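Local structure of amidohydrolase (Staphylococcus aureus, 3NUR) at residues Y31-I36 with N115-N120; D199-Y204 with Y209-A214; F220-H225 with G255-F260. The protein is a putative metal-dependent amidohydrolase of TIM-barrel fold that probably hydrolyses the carbon-nitrogen bond of a linear amide. One frame throughout, in Å; residues are numbered along the deposited sequence. Where two conformers were deposited one is given.

Contact 1 (Y31-I36 with N115-N120)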
loop_
_atom_site.group_PDB
_atom_site.type_symbol
_atom_site.label_atom_id
_atom_site.label_comp_id
_atom_site.label_asym_id
_atom_site.label_seq_id
_atom_site.Cartn_x
_atom_site.Cartn_y
_atom_site.Cartn_z
ATOM N N TYR A 31 1.266 -12.010 -1.218
ATOM C CA TYR A 31 1.863 -13.330 -1.328
ATOM C C TYR A 31 2.941 -13.468 -0.256
ATOM O O TYR A 31 3.474 -12.469 0.204
ATOM C CB TYR A 31 2.476 -13.559 -2.740
ATOM C CG TYR A 31 3.803 -12.868 -2.943
ATOM C CD1 TYR A 31 3.861 -11.516 -3.262
ATOM C CD2 TYR A 31 5.007 -13.537 -2.707
ATOM C CE1 TYR A 31 5.075 -10.860 -3.395
ATOM C CE2 TYR A 31 6.231 -12.884 -2.822
ATOM C CZ TYR A 31 6.256 -11.540 -3.158
ATOM O OH TYR A 31 7.438 -10.865 -3.275
ATOM N N VAL A 32 3.299 -14.714 0.096
ATOM C CA VAL A 32 4.455 -14.984 0.957
ATOM C C VAL A 32 5.153 -16.176 0.321
ATOM O O VAL A 32 4.544 -16.874 -0.509
ATOM C CB VAL A 32 4.146 -15.210 2.467
ATOM C CG1 VAL A 32 3.398 -14.024 3.080
ATOM C CG2 VAL A 32 3.395 -16.527 2.716
ATOM N N ILE A 33 6.427 -16.385 0.701
ATOM C CA ILE A 33 7.213 -17.527 0.237
ATOM C C ILE A 33 7.567 -18.353 1.475
ATOM O O ILE A 33 8.201 -17.845 2.404
ATOM C CB ILE A 33 8.439 -17.104 -0.612
ATOM C CG1 ILE A 33 7.972 -16.459 -1.931
ATOM C CG2 ILE A 33 9.358 -18.316 -0.895
ATOM C CD1 ILE A 33 8.880 -15.430 -2.449
ATOM N N GLU A 34 7.101 -19.617 1.504
ATOM C CA GLU A 34 7.297 -20.527 2.648
ATOM C C GLU A 34 8.732 -20.555 3.187
ATOM O O GLU A 34 8.923 -20.373 4.390
ATOM C CB GLU A 34 6.810 -21.937 2.302
ATOM C CG GLU A 34 6.648 -22.833 3.517
ATOM C CD GLU A 34 6.256 -24.253 3.158
ATOM O OE1 GLU A 34 5.047 -24.500 2.949
ATOM O OE2 GLU A 34 7.162 -25.112 3.058
ATOM N N ASP A 35 9.727 -20.724 2.294
ATOM C CA ASP A 35 11.143 -20.761 2.673
ATOM C C ASP A 35 11.629 -19.458 3.300
ATOM O O ASP A 35 12.464 -19.498 4.208
ATOM C CB ASP A 35 12.016 -21.190 1.487
ATOM C CG ASP A 35 11.934 -22.676 1.131
ATOM O OD1 ASP A 35 11.223 -23.429 1.847
ATOM O OD2 ASP A 35 12.585 -23.086 0.137
ATOM N N ILE A 36 11.061 -18.306 2.864
ATOM C CA ILE A 36 11.402 -16.990 3.418
ATOM C C ILE A 36 10.717 -16.862 4.767
ATOM O O ILE A 36 11.323 -16.331 5.702
ATOM C CB ILE A 36 11.081 -15.822 2.434
ATOM C CG1 ILE A 36 11.956 -15.946 1.178
ATOM C CG2 ILE A 36 11.251 -14.423 3.103
ATOM C CD1 ILE A 36 11.694 -14.970 0.114
ATOM N N ASN A 115 11.719 -10.916 -4.403
ATOM C CA ASN A 115 11.505 -10.251 -5.701
ATOM C C ASN A 115 11.806 -11.170 -6.895
ATOM O O ASN A 115 11.035 -11.198 -7.858
ATOM C CB ASN A 115 12.309 -8.958 -5.783
ATOM C CG ASN A 115 11.838 -7.940 -4.767
ATOM O OD1 ASN A 115 10.632 -7.794 -4.517
ATOM N ND2 ASN A 115 12.767 -7.172 -4.223
ATOM N N ASP A 116 12.887 -11.950 -6.804
ATOM C CA ASP A 116 13.243 -12.892 -7.876
ATOM C C ASP A 116 12.189 -13.975 -8.033
ATOM O O ASP A 116 11.819 -14.292 -9.166
ATOM C CB ASP A 116 14.624 -13.530 -7.618
ATOM C CG ASP A 116 15.806 -12.640 -7.983
ATOM O OD1 ASP A 116 15.589 -11.595 -8.647
ATOM O OD2 ASP A 116 16.951 -13.002 -7.634
ATOM N N GLN A 117 11.703 -14.541 -6.910
ATOM C CA GLN A 117 10.690 -15.603 -6.975
ATOM C C GLN A 117 9.377 -15.052 -7.510
ATOM O O GLN A 117 8.701 -15.717 -8.298
ATOM C CB GLN A 117 10.494 -16.296 -5.622
ATOM C CG GLN A 117 11.665 -17.197 -5.238
ATOM C CD GLN A 117 11.301 -18.188 -4.161
ATOM O OE1 GLN A 117 10.326 -18.946 -4.269
ATOM N NE2 GLN A 117 12.107 -18.237 -3.116
ATOM N N LEU A 118 9.029 -13.815 -7.109
ATOM C CA LEU A 118 7.824 -13.155 -7.601
ATOM C C LEU A 118 7.908 -12.949 -9.108
ATOM O O LEU A 118 6.952 -13.273 -9.813
ATOM C CB LEU A 118 7.581 -11.795 -6.898
ATOM C CG LEU A 118 6.283 -11.056 -7.347
ATOM C CD1 LEU A 118 5.020 -11.919 -7.072
ATOM C CD2 LEU A 118 6.169 -9.663 -6.685
ATOM N N ALA A 119 9.050 -12.424 -9.604
ATOM C CA ALA A 119 9.283 -12.206 -11.039
ATOM C C ALA A 119 9.155 -13.520 -11.849
ATOM O O ALA A 119 8.584 -13.486 -12.937
ATOM C CB ALA A 119 10.650 -11.582 -11.265
ATOM N N ASN A 120 9.672 -14.657 -11.313
ATOM C CA ASN A 120 9.556 -15.980 -11.950
ATOM C C ASN A 120 8.084 -16.410 -12.058
ATOM O O ASN A 120 7.676 -16.989 -13.063
ATOM C CB ASN A 120 10.353 -17.047 -11.180
ATOM C CG ASN A 120 11.837 -17.009 -11.440
ATOM O OD1 ASN A 120 12.637 -17.532 -10.654
ATOM N ND2 ASN A 120 12.242 -16.385 -12.546
HETATM O O HOH W 1 7.915 -8.337 -3.962
HETATM O O HOH W 2 11.195 -21.022 -2.274
#

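Contact 2 (D199-Y204 with Y209-A214)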
loop_
_atom_site.group_PDB
_atom_site.type_symbol
_atom_site.label_atom_id
_atom_site.label_comp_id
_atom_site.label_asym_id
_atom_site.label_seq_id
_atom_site.Cartn_x
_atom_site.Cartn_y
_atom_site.Cartn_z
ATOM N N ASP A 199 6.164 0.914 22.584
ATOM C CA ASP A 199 5.824 2.089 23.386
ATOM C C ASP A 199 4.403 2.607 23.076
ATOM O O ASP A 199 3.653 2.937 23.998
ATOM C CB ASP A 199 6.947 3.152 23.354
ATOM C CG ASP A 199 6.766 4.349 22.451
ATOM O OD1 ASP A 199 7.457 4.417 21.415
ATOM O OD2 ASP A 199 6.027 5.277 22.839
ATOM N N ILE A 200 4.013 2.597 21.780
ATOM C CA ILE A 200 2.645 2.958 21.358
ATOM C C ILE A 200 1.651 1.872 21.874
ATOM O O ILE A 200 0.576 2.211 22.395
ATOM C CB ILE A 200 2.586 3.126 19.806
ATOM C CG1 ILE A 200 3.479 4.304 19.294
ATOM C CG2 ILE A 200 1.131 3.235 19.289
ATOM C CD1 ILE A 200 3.271 5.718 19.939
ATOM N N TYR A 201 2.002 0.577 21.726
ATOM C CA TYR A 201 1.123 -0.503 22.182
ATOM C C TYR A 201 0.804 -0.359 23.679
ATOM O O TYR A 201 -0.368 -0.444 24.070
ATOM C CB TYR A 201 1.745 -1.882 21.904
ATOM C CG TYR A 201 0.891 -3.031 22.402
ATOM C CD1 TYR A 201 -0.380 -3.259 21.880
ATOM C CD2 TYR A 201 1.337 -3.867 23.426
ATOM C CE1 TYR A 201 -1.173 -4.314 22.337
ATOM C CE2 TYR A 201 0.551 -4.927 23.892
ATOM C CZ TYR A 201 -0.701 -5.149 23.337
ATOM O OH TYR A 201 -1.478 -6.185 23.785
ATOM N N GLN A 202 1.846 -0.138 24.502
ATOM C CA GLN A 202 1.677 0.002 25.959
ATOM C C GLN A 202 0.915 1.293 26.345
ATOM O O GLN A 202 0.106 1.258 27.269
ATOM C CB GLN A 202 3.049 -0.047 26.677
ATOM C CG GLN A 202 3.798 -1.365 26.544
ATOM C CD GLN A 202 3.206 -2.484 27.359
ATOM O OE1 GLN A 202 2.778 -2.297 28.503
ATOM N NE2 GLN A 202 3.193 -3.682 26.792
ATOM N N SER A 203 1.167 2.418 25.661
ATOM C CA SER A 203 0.494 3.680 26.017
ATOM C C SER A 203 -0.938 3.782 25.521
ATOM O O SER A 203 -1.801 4.275 26.242
ATOM C CB SER A 203 1.278 4.881 25.485
ATOM O OG SER A 203 2.539 4.987 26.125
ATOM N N TYR A 204 -1.180 3.374 24.271
ATOM C CA TYR A 204 -2.481 3.562 23.645
ATOM C C TYR A 204 -3.430 2.381 23.606
ATOM O O TYR A 204 -4.644 2.600 23.555
ATOM C CB TYR A 204 -2.303 4.116 22.214
ATOM C CG TYR A 204 -2.341 5.632 22.079
ATOM C CD1 TYR A 204 -2.693 6.444 23.155
ATOM C CD2 TYR A 204 -2.076 6.249 20.858
ATOM C CE1 TYR A 204 -2.766 7.830 23.026
ATOM C CE2 TYR A 204 -2.146 7.638 20.715
ATOM C CZ TYR A 204 -2.507 8.423 21.799
ATOM O OH TYR A 204 -2.577 9.788 21.676
ATOM N N TYR A 209 -9.083 -4.390 29.802
ATOM C CA TYR A 209 -9.808 -5.402 29.036
ATOM C C TYR A 209 -8.825 -6.522 28.655
ATOM O O TYR A 209 -7.608 -6.327 28.823
ATOM C CB TYR A 209 -10.507 -4.794 27.776
ATOM C CG TYR A 209 -9.723 -3.698 27.086
ATOM C CD1 TYR A 209 -8.616 -3.997 26.301
ATOM C CD2 TYR A 209 -10.013 -2.353 27.323
ATOM C CE1 TYR A 209 -7.852 -2.988 25.711
ATOM C CE2 TYR A 209 -9.258 -1.337 26.739
ATOM C CZ TYR A 209 -8.182 -1.662 25.931
ATOM O OH TYR A 209 -7.438 -0.670 25.359
ATOM N N PRO A 210 -9.300 -7.660 28.086
ATOM C CA PRO A 210 -8.376 -8.749 27.761
ATOM C C PRO A 210 -7.274 -8.408 26.778
ATOM O O PRO A 210 -7.396 -7.478 25.972
ATOM C CB PRO A 210 -9.299 -9.866 27.231
ATOM C CG PRO A 210 -10.627 -9.571 27.836
ATOM C CD PRO A 210 -10.706 -8.077 27.835
ATOM N N GLU A 211 -6.182 -9.170 26.869
ATOM C CA GLU A 211 -5.027 -9.002 25.997
ATOM C C GLU A 211 -5.373 -9.187 24.542
ATOM O O GLU A 211 -4.835 -8.448 23.721
ATOM C CB GLU A 211 -3.873 -9.937 26.405
ATOM C CG GLU A 211 -2.520 -9.510 25.836
ATOM C CD GLU A 211 -1.906 -8.208 26.339
ATOM O OE1 GLU A 211 -2.488 -7.564 27.244
ATOM O OE2 GLU A 211 -0.823 -7.837 25.827
ATOM N N VAL A 212 -6.251 -10.159 24.208
ATOM C CA VAL A 212 -6.663 -10.369 22.813
ATOM C C VAL A 212 -7.348 -9.111 22.273
ATOM O O VAL A 212 -7.177 -8.789 21.096
ATOM C CB VAL A 212 -7.505 -11.656 22.568
ATOM C CG1 VAL A 212 -8.797 -11.658 23.383
ATOM C CG2 VAL A 212 -7.788 -11.877 21.083
ATOM N N THR A 213 -8.124 -8.421 23.135
ATOM C CA THR A 213 -8.793 -7.163 22.778
ATOM C C THR A 213 -7.735 -6.089 22.496
ATOM O O THR A 213 -7.814 -5.410 21.481
ATOM C CB THR A 213 -9.812 -6.748 23.852
ATOM O OG1 THR A 213 -10.867 -7.707 23.853
ATOM C CG2 THR A 213 -10.411 -5.363 23.596
ATOM N N ALA A 214 -6.755 -5.936 23.398
ATOM C CA ALA A 214 -5.690 -4.950 23.223
ATOM C C ALA A 214 -4.918 -5.222 21.915
ATOM O O ALA A 214 -4.642 -4.284 21.171
ATOM C CB ALA A 214 -4.733 -5.017 24.412
#

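Contact 3 (F220-H225 with G255-F260)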
loop_
_atom_site.group_PDB
_atom_site.type_symbol
_atom_site.label_atom_id
_atom_site.label_comp_id
_atom_site.label_asym_id
_atom_site.label_seq_id
_atom_site.Cartn_x
_atom_site.Cartn_y
_atom_site.Cartn_z
ATOM N N PHE A 220 -5.262 -4.531 13.250
ATOM C CA PHE A 220 -6.321 -4.311 12.238
ATOM C C PHE A 220 -7.644 -3.731 12.739
ATOM O O PHE A 220 -8.456 -3.291 11.930
ATOM C CB PHE A 220 -6.555 -5.587 11.386
ATOM C CG PHE A 220 -6.483 -6.888 12.143
ATOM C CD1 PHE A 220 -7.313 -7.128 13.232
ATOM C CD2 PHE A 220 -5.573 -7.877 11.774
ATOM C CE1 PHE A 220 -7.244 -8.335 13.941
ATOM C CE2 PHE A 220 -5.503 -9.085 12.486
ATOM C CZ PHE A 220 -6.332 -9.299 13.572
ATOM N N GLY A 221 -7.876 -3.776 14.044
ATOM C CA GLY A 221 -9.082 -3.203 14.628
ATOM C C GLY A 221 -9.098 -1.682 14.600
ATOM O O GLY A 221 -10.177 -1.069 14.533
ATOM N N TYR A 222 -7.887 -1.049 14.621
ATOM C CA TYR A 222 -7.760 0.412 14.689
ATOM C C TYR A 222 -6.309 0.901 14.600
ATOM O O TYR A 222 -5.992 1.690 13.721
ATOM C CB TYR A 222 -8.366 0.924 16.035
ATOM C CG TYR A 222 -8.947 2.325 16.007
ATOM C CD1 TYR A 222 -8.254 3.402 16.555
ATOM C CD2 TYR A 222 -10.205 2.568 15.466
ATOM C CE1 TYR A 222 -8.821 4.682 16.597
ATOM C CE2 TYR A 222 -10.771 3.843 15.488
ATOM C CZ TYR A 222 -10.057 4.906 16.011
ATOM O OH TYR A 222 -10.620 6.163 16.017
ATOM N N GLY A 223 -5.483 0.485 15.560
ATOM C CA GLY A 223 -4.141 0.979 15.794
ATOM C C GLY A 223 -3.163 1.056 14.638
ATOM O O GLY A 223 -2.483 2.075 14.479
ATOM N N TRP A 224 -3.019 -0.027 13.869
ATOM C CA TRP A 224 -2.009 0.059 12.822
ATOM C C TRP A 224 -2.435 0.915 11.637
ATOM O O TRP A 224 -1.592 1.365 10.868
ATOM C CB TRP A 224 -1.347 -1.284 12.500
ATOM C CG TRP A 224 -2.170 -2.334 11.793
ATOM C CD1 TRP A 224 -3.208 -2.136 10.933
ATOM C CD2 TRP A 224 -1.822 -3.721 11.689
ATOM N NE1 TRP A 224 -3.572 -3.328 10.344
ATOM C CE2 TRP A 224 -2.738 -4.317 10.792
ATOM C CE3 TRP A 224 -0.834 -4.524 12.287
ATOM C CZ2 TRP A 224 -2.715 -5.693 10.496
ATOM C CZ3 TRP A 224 -0.825 -5.886 12.012
ATOM C CH2 TRP A 224 -1.743 -6.456 11.115
ATOM N N HIS A 225 -3.745 1.201 11.559
ATOM C CA HIS A 225 -4.326 2.088 10.540
ATOM C C HIS A 225 -4.071 3.545 10.952
ATOM O O HIS A 225 -3.639 4.365 10.134
ATOM C CB HIS A 225 -5.818 1.763 10.364
ATOM C CG HIS A 225 -5.998 0.355 9.876
ATOM N ND1 HIS A 225 -5.599 -0.019 8.609
ATOM C CD2 HIS A 225 -6.435 -0.745 10.540
ATOM C CE1 HIS A 225 -5.835 -1.327 8.525
ATOM N NE2 HIS A 225 -6.349 -1.805 9.660
ATOM N N GLY A 255 -7.876 5.364 3.058
ATOM C CA GLY A 255 -7.046 6.512 3.412
ATOM C C GLY A 255 -6.492 6.519 4.817
ATOM O O GLY A 255 -5.887 7.521 5.226
ATOM N N GLU A 256 -6.664 5.397 5.579
ATOM C CA GLU A 256 -6.046 5.264 6.916
ATOM C C GLU A 256 -6.374 6.458 7.817
ATOM O O GLU A 256 -5.492 6.998 8.502
ATOM C CB GLU A 256 -4.513 5.082 6.755
ATOM C CG GLU A 256 -4.128 3.993 5.743
ATOM C CD GLU A 256 -4.375 2.544 6.134
ATOM O OE1 GLU A 256 -5.013 2.296 7.181
ATOM O OE2 GLU A 256 -3.877 1.647 5.412
ATOM N N PHE A 257 -7.668 6.826 7.815
ATOM C CA PHE A 257 -8.346 7.911 8.548
ATOM C C PHE A 257 -8.112 9.313 8.002
ATOM O O PHE A 257 -8.852 10.222 8.379
ATOM C CB PHE A 257 -7.971 7.922 10.031
ATOM C CG PHE A 257 -8.445 6.735 10.816
ATOM C CD1 PHE A 257 -9.675 6.763 11.473
ATOM C CD2 PHE A 257 -7.635 5.611 10.964
ATOM C CE1 PHE A 257 -10.088 5.688 12.251
ATOM C CE2 PHE A 257 -8.055 4.529 11.738
ATOM C CZ PHE A 257 -9.263 4.595 12.403
ATOM N N ILE A 258 -7.063 9.519 7.181
ATOM C CA ILE A 258 -6.726 10.868 6.694
ATOM C C ILE A 258 -7.917 11.641 6.040
ATOM O O ILE A 258 -8.110 12.813 6.394
ATOM C CB ILE A 258 -5.462 10.880 5.793
ATOM C CG1 ILE A 258 -4.233 10.430 6.597
ATOM C CG2 ILE A 258 -5.222 12.327 5.207
ATOM C CD1 ILE A 258 -3.094 9.874 5.690
ATOM N N PRO A 259 -8.736 11.026 5.142
ATOM C CA PRO A 259 -9.845 11.783 4.533
ATOM C C PRO A 259 -10.866 12.343 5.507
ATOM O O PRO A 259 -11.558 13.293 5.155
ATOM C CB PRO A 259 -10.482 10.771 3.565
ATOM C CG PRO A 259 -9.344 9.836 3.230
ATOM C CD PRO A 259 -8.662 9.661 4.563
ATOM N N PHE A 260 -10.948 11.781 6.729
ATOM C CA PHE A 260 -11.885 12.264 7.745
ATOM C C PHE A 260 -11.530 13.702 8.198
ATOM O O PHE A 260 -12.418 14.470 8.594
ATOM C CB PHE A 260 -11.899 11.295 8.953
ATOM C CG PHE A 260 -12.858 11.672 10.068
ATOM C CD1 PHE A 260 -14.188 11.273 10.028
ATOM C CD2 PHE A 260 -12.415 12.378 11.182
ATOM C CE1 PHE A 260 -15.073 11.619 11.068
ATOM C CE2 PHE A 260 -13.302 12.732 12.212
ATOM C CZ PHE A 260 -14.616 12.335 12.151
#

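Contact 1 (Y31-I36 with N115-N120)
Tyr-31 OH gives its hydrogen to water 1, which lies 2.7 Å from that oxygen. The same water donates onward to Asn-115 OD1, 2.8 Å from the water oxygen. A two-bond bridge therefore joins the end of strand 24-31 to helix 104-124 of the TIM barrel. Residues 31-36 run from the end of that strand into helix 34-39, and 115-120 belong to a helix packed outside the strands. Glu-28 and His-30, on the same strand, bind the calcium ion, but the side chain of Tyr-31 stays about 11 Å from the metal and packs against the helix.

Leu-118 supplies the apolar half of the contact. Its CD1 lies over one face of the Tyr-31 ring, 4.0 Å from the ring centroid and 18° off the normal. This is a CH-pi contact, displaced toward the rim of the ring. The other methyl, CD2, meets Tyr-31 CE1 at 3.7 Å. The tyrosine reaches this place because its CG stands between the backbone N and the carbonyl carbon (chi1 77°). Tyr-94 meets the Tyr-31 ring edge-to-face, and its OH is hydrogen-bonded to Ile-33 N.

The amide of Asn-115 is held from both of its ends. While OD1 takes the water, ND2 donates to Glu-146 OE2 and Thr-134 O. These bonds should fix the rotation of the amide and so place the oxygen for the water.

Further along, Ile-33 lies at the N-cap position of helix 34-39 and crosses the side chain of Gln-117. Two conformers were deposited for Ile-33, so the fine detail of that packing is doubtful. Water 2 makes a second, looser bridge between Gln-117 and Asp-35. It donates to Gln-117 OE1 at 3.0 Å, and only weakly to Asp-35 OD2, 3.5 Å from the water oxygen.

Contact 2 (D199-Y204 with Y209-A214)
Tyr-201 and Glu-211 make the polar part of the contact. Tyr-201 OH donates to Glu-211 OE2 at 2.7 Å. The hydroxyl meets that oxygen from above the carboxylate plane, 74° out of it. The ring sees the bond differently: OE2 lies at the edge of the tyrosine, near its plane. Ring and carboxylate are almost perpendicular, with their planes 88° apart. Glu-211 presents OE2 through a bend at its second torsion (chi2 67°), which folds the chain back toward the tyrosine. The other oxygen, OE1, makes a long and weak ion pair with Lys-206 in the connecting loop.

The apolar part belongs to Ala-214. Its CB points toward helix 198-205 and stands 3.5 Å from Tyr-201 OH. The same methyl is 4.2 Å from Tyr-201 CZ, so it packs against the phenol end of the ring. Next to it, the backbone oxygen of Ala-214 lies at the ring edge, 3.7 Å from Tyr-201 CE1. Ala-218, one turn further along helix 211-218, also touches the tyrosine.

The backbone differs at the two partners. Pro-210 holds the N-cap position of helix 211-218, and its O accepts from Ala-214 N at 3.1 Å. Helix 198-205 carries a wider pi-type turn at 201-204, starting at the tyrosine itself.

The whole is a two-helix insertion in the TIM barrel, between strand 189-192 and helix 223-237. The last residue of that strand, His-192, is a calcium ligand.

Contact 3 (F220-H225 with G255-F260)
His-225 ND1 donates to Glu-256 OE1 at 2.8 Å, with an N-H...O angle of 148°. The carboxylate uses its syn lone pair, on the side of its other oxygen. Ring and carboxylate are nearly coplanar, and OE1 lies at the imidazole edge, close to its plane. The bond ties the start of helix 223-237 to the loop after strand 249-251, beside the metal site of the TIM barrel. The side chain of His-225 is about 7 Å from the calcium ion and is not among its ligands.

The other first-shell pair is aromatic. Phe-257 turns its edge toward the face of Tyr-222 in a T-shaped stack. The centroids of the Tyr-222 and Phe-257 rings are 4.9 Å apart and the planes meet at 64°. Phe-257 CZ makes the closest approach, 3.5 Å from Tyr-222 CE2 and offset toward the rim of that ring. The edge of Phe-257 also meets the histidine: Phe-257 CE2 lies 3.8 Å from His-225 CB.

Several groups hold these side chains in place. Glu-256 OE2 is hydrogen-bonded to His-253 ND1, so the carboxylate links two histidines, whose rings also meet. The glutamate chain bends at chi2 (-71°), which brings its carboxylate back to His-225. A type I' turn from Gly-255 to Ile-258 sets Glu-256 and Phe-257 side by side at its corner positions. It is closed by Ile-258 N donating to Gly-255 O at 3.0 Å.

On the helix side, Tyr-222 takes the N-cap position. Trp-224 touches Pro-193 and Pro-195, and its CD1 lies over one face of the His-225 ring, 3.4 Å above the plane.

Contact 1 is the buried one, set in the barrel wall between a strand end and helix 104-124. Contacts 2 and 3 are partly buried. Contacts 1 and 3 lie on opposite sides of the chain's centre, their centres 28 Å apart. Contacts 2 and 3 share a side, with centres 17 Å apart, and helix 211-218 of contact 2 is followed in the chain by helix 223-237 of contact 3. None of the three touches another. Chemistry follows place. Waters bridge contact 1 around a leucine-tyrosine core. Contact 2, farthest out, relies on one direct tyrosine-glutamate bond. Contact 3 pairs a histidine-carboxylate bond near the metal with an exposed aromatic stack.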